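Local coordinates for mbGIPC protein (Monosiga brevicollis, PDB 6X1X), which probably binds C-terminal or similar peptide motifs of partner proteins through its PDZ domain, as a GIPC-family adaptor in signalling, at residues D14-G19 with I76-E81. Sequence-based numbering, arbitrary orientation. Where two conformers were deposited one is given.
Sequences DGPALG and IPIGSE
In the loop that in PDZ domains receives the peptide's C-terminal carboxylate, and probably does here, Ile78 packs on the arm leading in from strand 6-12. It touches the backbone of Asp14 and Gly15 and the ring of Pro16. Ile78 belongs to the turn between helix 66-75 and strand 81-87. No hydrogen bond joins the two segments. This surface contact is van der Waals packing of an aliphatic side chain on peptide groups and a proline ring. Ile78 spreads its branches along segment 14-19. A chi1 of -66° sets them on successive residues: CG2 comes 3.6 Å from Asp14 O, and CG1 passes 3.8 Å from Gly15 C. With chi2 at 170° the chain is extended, and CD1 reaches Pro16. This methyl lies over one face of the proline ring, 3.7 Å from Pro16 N and 3.9 Å from Pro16 CB.

A type II beta turn from Pro77 to Ser80 presents Ile78, with Gly79 at its third position, where the positive phi (96°) suits glycine. Pro77 O takes two hydrogen bonds, from Ser80 N at 3.1 Å and from Ser80 OG at 2.9 Å. Both donors come from the same face of the carbonyl plane. Backbone hydrogen bonds join Lys13, just after strand 6-12, to Gly79 and Ser80. Leu18 and Gly19 belong to the GLGF-like motif before strand 20-23; their loop closes one end of the groove between that strand and helix 66-75, as in PDZ domains generally.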
ATOM      1  N   ASP A  14      -3.060   8.466  11.583  1.00  6.08           N
ATOM      2  CA  ASP A  14      -3.216   9.534  12.567  1.00  7.47           C
ATOM      3  C   ASP A  14      -3.981  10.736  12.043  1.00  6.87           C
ATOM      4  O   ASP A  14      -4.297  11.638  12.830  1.00 10.19           O
ATOM      5  CB  ASP A  14      -1.855   9.985  13.111  1.00  9.94           C
ATOM      6  CG  ASP A  14      -0.998  10.663  12.060  1.00 10.19           C
ATOM      7  OD1 ASP A  14      -1.303  11.813  11.692  1.00 12.11           O
ATOM      8  OD2 ASP A  14       0.003  10.068  11.615  1.00 11.85           O
ATOM      9  N   GLY A  15      -4.268  10.782  10.750  1.00  6.68           N
ATOM     10  CA  GLY A  15      -5.027  11.850  10.147  1.00  6.49           C
ATOM     11  C   GLY A  15      -5.772  11.294   8.956  1.00  5.92           C
ATOM     12  O   GLY A  15      -5.691  10.105   8.647  1.00  6.42           O
ATOM     13  N   PRO A  16      -6.509  12.155   8.253  1.00  5.58           N
ATOM     14  CA  PRO A  16      -7.423  11.671   7.211  1.00  5.78           C
ATOM     15  C   PRO A  16      -6.743  11.222   5.933  1.00  5.01           C
ATOM     16  O   PRO A  16      -7.416  10.619   5.086  1.00  6.78           O
ATOM     17  CB  PRO A  16      -8.322  12.889   6.949  1.00  5.72           C
ATOM     18  CG  PRO A  16      -7.476  14.055   7.314  1.00  6.22           C
ATOM     19  CD  PRO A  16      -6.686  13.595   8.509  1.00  5.90           C
ATOM     20  N   ALA A  17      -5.451  11.493   5.750  1.00  5.21           N
ATOM     21  CA  ALA A  17      -4.769  11.218   4.491  1.00  4.50           C
ATOM     22  C   ALA A  17      -3.477  10.456   4.751  1.00  5.14           C
ATOM     23  O   ALA A  17      -2.650  10.878   5.570  1.00  5.80           O
ATOM     24  CB  ALA A  17      -4.447  12.521   3.756  1.00  8.04           C
ATOM     25  N   LEU A  18      -3.284   9.362   4.029  1.00  4.69           N
ATOM     26  CA  LEU A  18      -2.084   8.554   4.192  1.00  5.17           C
ATOM     27  C   LEU A  18      -0.936   8.998   3.307  1.00  4.84           C
ATOM     28  O   LEU A  18       0.214   8.653   3.604  1.00  5.95           O
ATOM     29  CB  LEU A  18      -2.389   7.091   3.873  1.00  5.76           C
ATOM     30  CG  LEU A  18      -3.351   6.417   4.845  1.00  6.26           C
ATOM     31  CD1 LEU A  18      -3.855   5.112   4.252  1.00  8.35           C
ATOM     32  CD2 LEU A  18      -2.680   6.161   6.188  1.00  7.85           C
ATOM     33  N   GLY A  19      -1.211   9.727   2.228  1.00  5.03           N
ATOM     34  CA  GLY A  19      -0.188  10.110   1.274  1.00  6.33           C
ATOM     35  C   GLY A  19      -0.009   9.169   0.102  1.00  5.04           C
ATOM     36  O   GLY A  19       0.961   9.325  -0.652  1.00  5.91           O
ATOM     37  N   ILE A  76     -10.902   3.385   7.044  1.00  5.27           N
ATOM     38  CA  ILE A  76     -10.239   3.156   8.329  1.00  5.52           C
ATOM     39  C   ILE A  76     -10.399   4.391   9.205  1.00  5.70           C
ATOM     40  O   ILE A  76     -10.044   5.497   8.778  1.00  5.59           O
ATOM     41  CB  ILE A  76      -8.756   2.817   8.138  1.00  5.36           C
ATOM     42  CG1 ILE A  76      -8.612   1.491   7.384  1.00  7.30           C
ATOM     43  CG2 ILE A  76      -8.037   2.785   9.489  1.00  6.67           C
ATOM     44  CD1 ILE A  76      -7.216   1.198   6.914  1.00  8.21           C
ATOM     45  N   PRO A  77     -10.936   4.265  10.417  1.00  6.54           N
ATOM     46  CA  PRO A  77     -11.129   5.455  11.250  1.00  6.62           C
ATOM     47  C   PRO A  77      -9.803   6.078  11.655  1.00  7.48           C
ATOM     48  O   PRO A  77      -8.815   5.387  11.916  1.00  7.24           O
ATOM     49  CB  PRO A  77     -11.890   4.920  12.470  1.00  8.95           C
ATOM     50  CG  PRO A  77     -12.562   3.670  11.976  1.00 12.17           C
ATOM     51  CD  PRO A  77     -11.586   3.076  10.996  1.00  8.03           C
ATOM     52  N   ILE A  78      -9.791   7.409  11.703  1.00  6.36           N
ATOM     53  CA  ILE A  78      -8.616   8.122  12.171  1.00  7.13           C
ATOM     54  C   ILE A  78      -8.306   7.692  13.596  1.00  7.32           C
ATOM     55  O   ILE A  78      -9.204   7.558  14.442  1.00  8.43           O
ATOM     56  CB  ILE A  78      -8.854   9.636  12.049  1.00  7.55           C
ATOM     57  CG1 ILE A  78      -8.979  10.026  10.575  1.00  8.12           C
ATOM     58  CG2 ILE A  78      -7.732  10.409  12.723  1.00 10.12           C
ATOM     59  CD1 ILE A  78      -9.458  11.436  10.366  1.00  8.67           C
ATOM     60  N   GLY A  79      -7.025   7.452  13.860  1.00  6.99           N
ATOM     61  CA  GLY A  79      -6.565   6.960  15.137  1.00  8.86           C
ATOM     62  C   GLY A  79      -6.375   5.463  15.184  1.00  9.84           C
ATOM     63  O   GLY A  79      -5.777   4.956  16.143  1.00 12.80           O
ATOM     64  N   SER A  80      -6.849   4.748  14.174  1.00  8.57           N
ATOM     65  CA  SER A  80      -6.734   3.301  14.143  1.00  9.20           C
ATOM     66  C   SER A  80      -5.391   2.875  13.582  1.00  8.10           C
ATOM     67  O   SER A  80      -4.854   3.500  12.667  1.00  8.65           O
ATOM     68  CB  SER A  80      -7.807   2.718  13.225  1.00 11.55           C
ATOM     69  OG  SER A  80      -9.105   3.082  13.641  1.00 21.63           O
ATOM     70  N   GLU A  81      -4.869   1.789  14.123  1.00  8.08           N
ATOM     71  CA  GLU A  81      -3.793   1.071  13.463  0.50  9.03           C
ATOM     72  C   GLU A  81      -4.389   0.174  12.389  1.00  8.47           C
ATOM     73  O   GLU A  81      -5.543  -0.258  12.478  1.00 11.70           O
ATOM     74  CB  GLU A  81      -3.042   0.199  14.470  0.50 12.02           C
ATOM     75  CG  GLU A  81      -2.461   0.962  15.648  0.50 18.32           C
ATOM     76  CD  GLU A  81      -1.766   0.055  16.647  0.50 21.66           C
ATOM     77  OE1 GLU A  81      -1.373  -1.065  16.262  0.50 22.17           O
ATOM     78  OE2 GLU A  81      -1.621   0.464  17.820  0.50 25.38           O
TER